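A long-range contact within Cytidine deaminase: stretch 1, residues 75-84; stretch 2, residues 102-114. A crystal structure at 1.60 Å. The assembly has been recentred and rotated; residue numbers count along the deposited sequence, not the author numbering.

Stretch 1 75-84: YRPGEFAAIA
Stretch 2 102-114: VMIELGKPTLEVV

Stretch 1 enters through a type II turn, Arg 76 to Glu 79, closed by Glu 79 N to Arg 76 O (3.0 Å) and by a salt bridge from Arg 76 NE to Glu 79 OE1 (3.0 Å). The turn meets the end of helix 102-107. Pro 77 (-48/133) lays its CA 3.1 Å from Leu 106 O, a CA-H...O contact, and its CG 4.0 Å from Leu 106 CD2. Gly 78 N donates to the same Leu 106 O (2.9 Å, 157°); its phi/psi of 92/-3 would jam a CB against the preceding carbonyl.

Phe 80 (chi1 -48°, chi2 106°) begins the strand. Its ring edge faces Leu 106 O, 3.5 Å from CD1, while CB lies 3.8 Å from Leu 111 CD1. Water 1 donates to Phe 80 O (2.7 Å) and Gly 107 O (2.8 Å).

Strand 112-114 runs parallel to strand 80-84 (axes 23° apart, 4.7 Å at closest approach), pairing Ala 82 with Glu 112, Ile 83 with Val 113 and Ala 84 with Val 114. Ile 83 makes both interstrand hydrogen bonds: N to Glu 112 O (3.0 Å), and O from Val 114 N (2.8 Å, 177°). With chi1 t (-169°), its CG2 lies 3.8 Å from Leu 111 CD2 and, on their shared sheet face, 4.0 Å from Val 113 CG2. These apolar surfaces, like those of Pro 77 and Phe 80, pack at van der Waals distance. On the other face, Ala 84 CB packs 4.2 Å from Val 114 CB.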

ATOM      1  N   TYR A  75      18.918  -7.123 -10.298  1.00 18.46           N
ATOM      2  CA  TYR A  75      19.598  -7.157  -9.010  1.00 18.51           C
ATOM      3  C   TYR A  75      18.660  -7.823  -8.034  1.00 19.00           C
ATOM      4  O   TYR A  75      17.437  -7.702  -8.167  1.00 19.74           O
ATOM      5  CB  TYR A  75      20.050  -5.762  -8.565  1.00 18.42           C
ATOM      6  CG  TYR A  75      21.174  -5.270  -9.433  1.00 17.96           C
ATOM      7  CD1 TYR A  75      22.492  -5.569  -9.112  1.00 18.14           C
ATOM      8  CD2 TYR A  75      20.913  -4.567 -10.600  1.00 18.22           C
ATOM      9  CE1 TYR A  75      23.537  -5.158  -9.931  1.00 17.57           C
ATOM     10  CE2 TYR A  75      21.946  -4.142 -11.427  1.00 18.20           C
ATOM     11  CZ  TYR A  75      23.250  -4.449 -11.079  1.00 19.54           C
ATOM     12  OH  TYR A  75      24.282  -4.038 -11.883  1.00 19.69           O
ATOM     13  N   ARG A  76      19.232  -8.550  -7.087  1.00 18.50           N
ATOM     14  CA  ARG A  76      18.464  -9.409  -6.195  1.00 18.67           C
ATOM     15  C   ARG A  76      18.699  -8.995  -4.746  1.00 18.98           C
ATOM     16  O   ARG A  76      19.643  -8.262  -4.454  1.00 19.23           O
ATOM     17  CB  ARG A  76      18.872 -10.859  -6.450  1.00 18.19           C
ATOM     18  CG  ARG A  76      18.419 -11.351  -7.825  1.00 18.85           C
ATOM     19  CD  ARG A  76      19.340 -12.423  -8.365  1.00 20.43           C
ATOM     20  NE  ARG A  76      20.667 -11.878  -8.658  1.00 21.58           N
ATOM     21  CZ  ARG A  76      21.626 -12.534  -9.308  1.00 22.63           C
ATOM     22  NH1 ARG A  76      21.410 -13.766  -9.762  1.00 22.39           N
ATOM     23  NH2 ARG A  76      22.805 -11.946  -9.518  1.00 21.35           N
ATOM     24  N   PRO A  77      17.829  -9.433  -3.821  1.00 19.11           N
ATOM     25  CA  PRO A  77      18.084  -9.077  -2.426  1.00 19.43           C
ATOM     26  C   PRO A  77      19.519  -9.339  -1.979  1.00 20.06           C
ATOM     27  O   PRO A  77      20.082 -10.419  -2.248  1.00 20.10           O
ATOM     28  CB  PRO A  77      17.117  -9.971  -1.658  1.00 19.11           C
ATOM     29  CG  PRO A  77      15.958 -10.130  -2.604  1.00 19.47           C
ATOM     30  CD  PRO A  77      16.577 -10.198  -3.980  1.00 19.46           C
ATOM     31  N   GLY A  78      20.104  -8.349  -1.316  1.00 20.45           N
ATOM     32  CA  GLY A  78      21.466  -8.461  -0.806  1.00 20.95           C
ATOM     33  C   GLY A  78      22.536  -7.950  -1.752  1.00 21.22           C
ATOM     34  O   GLY A  78      23.719  -7.952  -1.401  1.00 21.99           O
ATOM     35  N   GLU A  79      22.138  -7.511  -2.944  1.00 20.69           N
ATOM     36  CA  GLU A  79      23.107  -7.021  -3.938  1.00 20.58           C
ATOM     37  C   GLU A  79      23.320  -5.513  -3.919  1.00 20.68           C
ATOM     38  O   GLU A  79      23.849  -4.952  -4.884  1.00 21.00           O
ATOM     39  CB  GLU A  79      22.717  -7.467  -5.345  1.00 20.42           C
ATOM     40  CG  GLU A  79      22.873  -8.948  -5.566  1.00 20.58           C
ATOM     41  CD  GLU A  79      22.927  -9.304  -7.025  1.00 21.38           C
ATOM     42  OE1 GLU A  79      21.877  -9.258  -7.702  1.00 20.60           O
ATOM     43  OE2 GLU A  79      24.026  -9.647  -7.491  1.00 22.32           O
ATOM     44  N   PHE A  80      22.920  -4.866  -2.824  1.00 20.55           N
ATOM     45  CA  PHE A  80      23.042  -3.409  -2.695  1.00 20.34           C
ATOM     46  C   PHE A  80      24.052  -2.999  -1.629  1.00 20.50           C
ATOM     47  O   PHE A  80      24.076  -3.559  -0.530  1.00 21.02           O
ATOM     48  CB  PHE A  80      21.667  -2.775  -2.467  1.00 20.36           C
ATOM     49  CG  PHE A  80      20.634  -3.277  -3.429  1.00 19.94           C
ATOM     50  CD1 PHE A  80      19.651  -4.165  -3.008  1.00 19.23           C
ATOM     51  CD2 PHE A  80      20.700  -2.924  -4.773  1.00 21.38           C
ATOM     52  CE1 PHE A  80      18.715  -4.664  -3.915  1.00 20.52           C
ATOM     53  CE2 PHE A  80      19.770  -3.415  -5.689  1.00 20.97           C
ATOM     54  CZ  PHE A  80      18.774  -4.289  -5.253  1.00 20.30           C
ATOM     55  N   ALA A  81      24.904  -2.044  -1.987  1.00 20.36           N
ATOM     56  CA  ALA A  81      25.932  -1.540  -1.080  1.00 20.58           C
ATOM     57  C   ALA A  81      25.415  -0.411  -0.187  1.00 20.12           C
ATOM     58  O   ALA A  81      25.679  -0.389   1.017  1.00 20.75           O
ATOM     59  CB  ALA A  81      27.130  -1.060  -1.879  1.00 20.69           C
ATOM     60  N   ALA A  82      24.688   0.530  -0.784  1.00 19.55           N
ATOM     61  CA  ALA A  82      24.236   1.730  -0.076  1.00 18.86           C
ATOM     62  C   ALA A  82      23.067   2.388  -0.787  1.00 18.86           C
ATOM     63  O   ALA A  82      22.920   2.274  -2.019  1.00 18.88           O
ATOM     64  CB  ALA A  82      25.387   2.743   0.061  1.00 18.81           C
ATOM     65  N   ILE A  83      22.257   3.101  -0.005  1.00 18.24           N
ATOM     66  CA  ILE A  83      21.207   3.964  -0.535  1.00 18.24           C
ATOM     67  C   ILE A  83      21.284   5.337   0.141  1.00 17.98           C
ATOM     68  O   ILE A  83      21.471   5.418   1.353  1.00 18.56           O
ATOM     69  CB  ILE A  83      19.793   3.311  -0.381  1.00 18.43           C
ATOM     70  CG1 ILE A  83      18.729   4.089  -1.170  1.00 18.61           C
ATOM     71  CG2 ILE A  83      19.425   3.104   1.087  1.00 19.13           C
ATOM     72  CD1 ILE A  83      17.378   3.364  -1.244  1.00 18.80           C
ATOM     73  N   ALA A  84      21.219   6.407  -0.657  1.00 17.75           N
ATOM     74  CA  ALA A  84      21.098   7.778  -0.130  1.00 16.93           C
ATOM     75  C   ALA A  84      19.676   8.269  -0.349  1.00 17.19           C
ATOM     76  O   ALA A  84      19.085   7.989  -1.389  1.00 17.26           O
ATOM     77  CB  ALA A  84      22.090   8.723  -0.828  1.00 16.94           C
ATOM     78  N   VAL A 102      10.677  -2.563   3.167  1.00 16.79           N
ATOM     79  CA  VAL A 102      11.174  -2.954   1.842  1.00 17.68           C
ATOM     80  C   VAL A 102      12.713  -2.915   1.800  1.00 17.99           C
ATOM     81  O   VAL A 102      13.345  -3.836   1.279  1.00 17.84           O
ATOM     82  CB  VAL A 102      10.556  -2.085   0.731  1.00 17.04           C
ATOM     83  CG1 VAL A 102      11.209  -2.362  -0.621  1.00 17.60           C
ATOM     84  CG2 VAL A 102       9.049  -2.324   0.656  1.00 16.51           C
ATOM     85  N   MET A 103      13.310  -1.882   2.387  1.00 18.54           N
ATOM     86  CA  MET A 103      14.764  -1.809   2.498  1.00 20.63           C
ATOM     87  C   MET A 103      15.359  -2.991   3.244  1.00 20.00           C
ATOM     88  O   MET A 103      16.404  -3.501   2.850  1.00 20.63           O
ATOM     89  CB  MET A 103      15.219  -0.506   3.155  1.00 19.99           C
ATOM     90  CG  MET A 103      15.099   0.694   2.247  1.00 21.91           C
ATOM     91  SD  MET A 103      15.916   2.132   2.960  1.00 25.50           S
ATOM     92  CE  MET A 103      14.866   2.478   4.356  1.00 26.86           C
ATOM     93  N   ILE A 104      14.700  -3.440   4.311  1.00 19.95           N
ATOM     94  CA  ILE A 104      15.270  -4.536   5.087  1.00 20.35           C
ATOM     95  C   ILE A 104      15.198  -5.869   4.331  1.00 20.37           C
ATOM     96  O   ILE A 104      16.143  -6.654   4.380  1.00 21.01           O
ATOM     97  CB  ILE A 104      14.730  -4.609   6.551  1.00 20.29           C
ATOM     98  CG1 ILE A 104      15.868  -5.070   7.487  1.00 21.00           C
ATOM     99  CG2 ILE A 104      13.468  -5.483   6.659  1.00 20.83           C
ATOM    100  CD1 ILE A 104      15.575  -4.938   8.956  1.00 20.61           C
ATOM    101  N   GLU A 105      14.098  -6.101   3.614  1.00 20.13           N
ATOM    102  CA  GLU A 105      13.947  -7.318   2.815  1.00 20.55           C
ATOM    103  C   GLU A 105      14.880  -7.345   1.598  1.00 19.79           C
ATOM    104  O   GLU A 105      15.567  -8.347   1.360  1.00 19.83           O
ATOM    105  CB  GLU A 105      12.494  -7.516   2.402  1.00 20.98           C
ATOM    106  CG  GLU A 105      12.303  -8.657   1.429  1.00 21.55           C
ATOM    107  CD  GLU A 105      11.103  -9.502   1.755  1.00 21.55           C
ATOM    108  OE1 GLU A 105      10.342  -9.133   2.676  1.00 20.25           O
ATOM    109  OE2 GLU A 105      10.937 -10.540   1.090  1.00 21.08           O
ATOM    110  N   LEU A 106      14.927  -6.248   0.849  1.00 19.61           N
ATOM    111  CA  LEU A 106      15.722  -6.191  -0.366  1.00 19.35           C
ATOM    112  C   LEU A 106      17.208  -5.877  -0.133  1.00 19.70           C
ATOM    113  O   LEU A 106      18.066  -6.383  -0.851  1.00 19.21           O
ATOM    114  CB  LEU A 106      15.097  -5.210  -1.360  1.00 18.90           C
ATOM    115  CG  LEU A 106      13.671  -5.547  -1.830  1.00 19.19           C
ATOM    116  CD1 LEU A 106      13.180  -4.496  -2.825  1.00 19.69           C
ATOM    117  CD2 LEU A 106      13.619  -6.942  -2.452  1.00 16.96           C
ATOM    118  N   GLY A 107      17.510  -5.079   0.885  1.00 19.86           N
ATOM    119  CA  GLY A 107      18.891  -4.677   1.154  1.00 20.79           C
ATOM    120  C   GLY A 107      19.566  -5.455   2.270  1.00 21.18           C
ATOM    121  O   GLY A 107      20.795  -5.425   2.381  1.00 21.91           O
ATOM    122  N   LYS A 108      18.762  -6.154   3.076  1.00 21.44           N
ATOM    123  CA  LYS A 108      19.191  -6.856   4.302  1.00 21.74           C
ATOM    124  C   LYS A 108      19.510  -5.853   5.430  1.00 21.76           C
ATOM    125  O   LYS A 108      19.769  -4.675   5.161  1.00 21.16           O
ATOM    126  CB  LYS A 108      20.375  -7.816   4.056  1.00 22.35           C
ATOM    127  CG  LYS A 108      20.220  -8.767   2.871  1.00 23.51           C
ATOM    128  CD  LYS A 108      19.034  -9.693   3.051  1.00 28.02           C
ATOM    129  CE  LYS A 108      18.692 -10.395   1.750  1.00 30.68           C
ATOM    130  NZ  LYS A 108      19.158 -11.807   1.716  1.00 32.66           N
ATOM    131  N   PRO A 109      19.467  -6.302   6.701  1.00 21.83           N
ATOM    132  CA  PRO A 109      19.751  -5.409   7.840  1.00 22.01           C
ATOM    133  C   PRO A 109      21.028  -4.567   7.729  1.00 21.90           C
ATOM    134  O   PRO A 109      21.066  -3.447   8.238  1.00 21.91           O
ATOM    135  CB  PRO A 109      19.852  -6.380   9.019  1.00 22.42           C
ATOM    136  CG  PRO A 109      18.916  -7.465   8.644  1.00 22.03           C
ATOM    137  CD  PRO A 109      19.100  -7.654   7.162  1.00 21.92           C
ATOM    138  N   THR A 110      22.049  -5.102   7.069  1.00 22.12           N
ATOM    139  CA  THR A 110      23.342  -4.418   6.957  1.00 22.53           C
ATOM    140  C   THR A 110      23.435  -3.360   5.855  1.00 22.35           C
ATOM    141  O   THR A 110      24.480  -2.730   5.707  1.00 22.79           O
ATOM    142  CB  THR A 110      24.506  -5.434   6.788  1.00 22.86           C
ATOM    143  OG1 THR A 110      24.208  -6.314   5.700  1.00 24.25           O
ATOM    144  CG2 THR A 110      24.692  -6.255   8.068  1.00 23.80           C
ATOM    145  N   LEU A 111      22.370  -3.160   5.072  1.00 22.02           N
ATOM    146  CA  LEU A 111      22.411  -2.123   4.034  1.00 21.58           C
ATOM    147  C   LEU A 111      22.732  -0.760   4.652  1.00 21.41           C
ATOM    148  O   LEU A 111      22.089  -0.354   5.612  1.00 21.24           O
ATOM    149  CB  LEU A 111      21.086  -2.041   3.262  1.00 21.59           C
ATOM    150  CG  LEU A 111      20.973  -0.908   2.234  1.00 21.67           C
ATOM    151  CD1 LEU A 111      21.780  -1.209   0.997  1.00 22.42           C
ATOM    152  CD2 LEU A 111      19.518  -0.615   1.872  1.00 22.44           C
ATOM    153  N   GLU A 112      23.726  -0.071   4.092  1.00 21.58           N
ATOM    154  CA  GLU A 112      24.103   1.265   4.550  1.00 22.17           C
ATOM    155  C   GLU A 112      23.099   2.278   4.017  1.00 21.05           C
ATOM    156  O   GLU A 112      22.799   2.287   2.825  1.00 20.67           O
ATOM    157  CB  GLU A 112      25.520   1.616   4.084  1.00 22.40           C
ATOM    158  CG  GLU A 112      26.001   2.992   4.524  1.00 24.33           C
ATOM    159  CD  GLU A 112      27.413   3.308   4.046  1.00 25.71           C
ATOM    160  OE1 GLU A 112      27.639   3.342   2.819  1.00 31.11           O
ATOM    161  OE2 GLU A 112      28.296   3.541   4.901  1.00 31.22           O
ATOM    162  N   VAL A 113      22.577   3.114   4.911  1.00 20.01           N
ATOM    163  CA  VAL A 113      21.556   4.092   4.562  1.00 19.67           C
ATOM    164  C   VAL A 113      22.090   5.490   4.903  1.00 19.41           C
ATOM    165  O   VAL A 113      22.388   5.781   6.062  1.00 19.85           O
ATOM    166  CB  VAL A 113      20.226   3.799   5.314  1.00 19.34           C
ATOM    167  CG1 VAL A 113      19.176   4.842   4.974  1.00 19.57           C
ATOM    168  CG2 VAL A 113      19.711   2.391   4.985  1.00 19.51           C
ATOM    169  N   VAL A 114      22.245   6.326   3.881  1.00 19.25           N
ATOM    170  CA  VAL A 114      22.763   7.686   4.025  1.00 19.42           C
ATOM    171  C   VAL A 114      21.590   8.666   3.910  1.00 19.04           C
ATOM    172  O   VAL A 114      21.008   8.818   2.832  1.00 18.66           O
ATOM    173  CB  VAL A 114      23.823   8.022   2.921  1.00 19.20           C
ATOM    174  CG1 VAL A 114      24.375   9.434   3.104  1.00 20.09           C
ATOM    175  CG2 VAL A 114      24.956   6.982   2.898  1.00 20.26           C
TER
HETATM  176  O   HOH W   1      22.028  -5.327  -0.076  1.00 24.00           O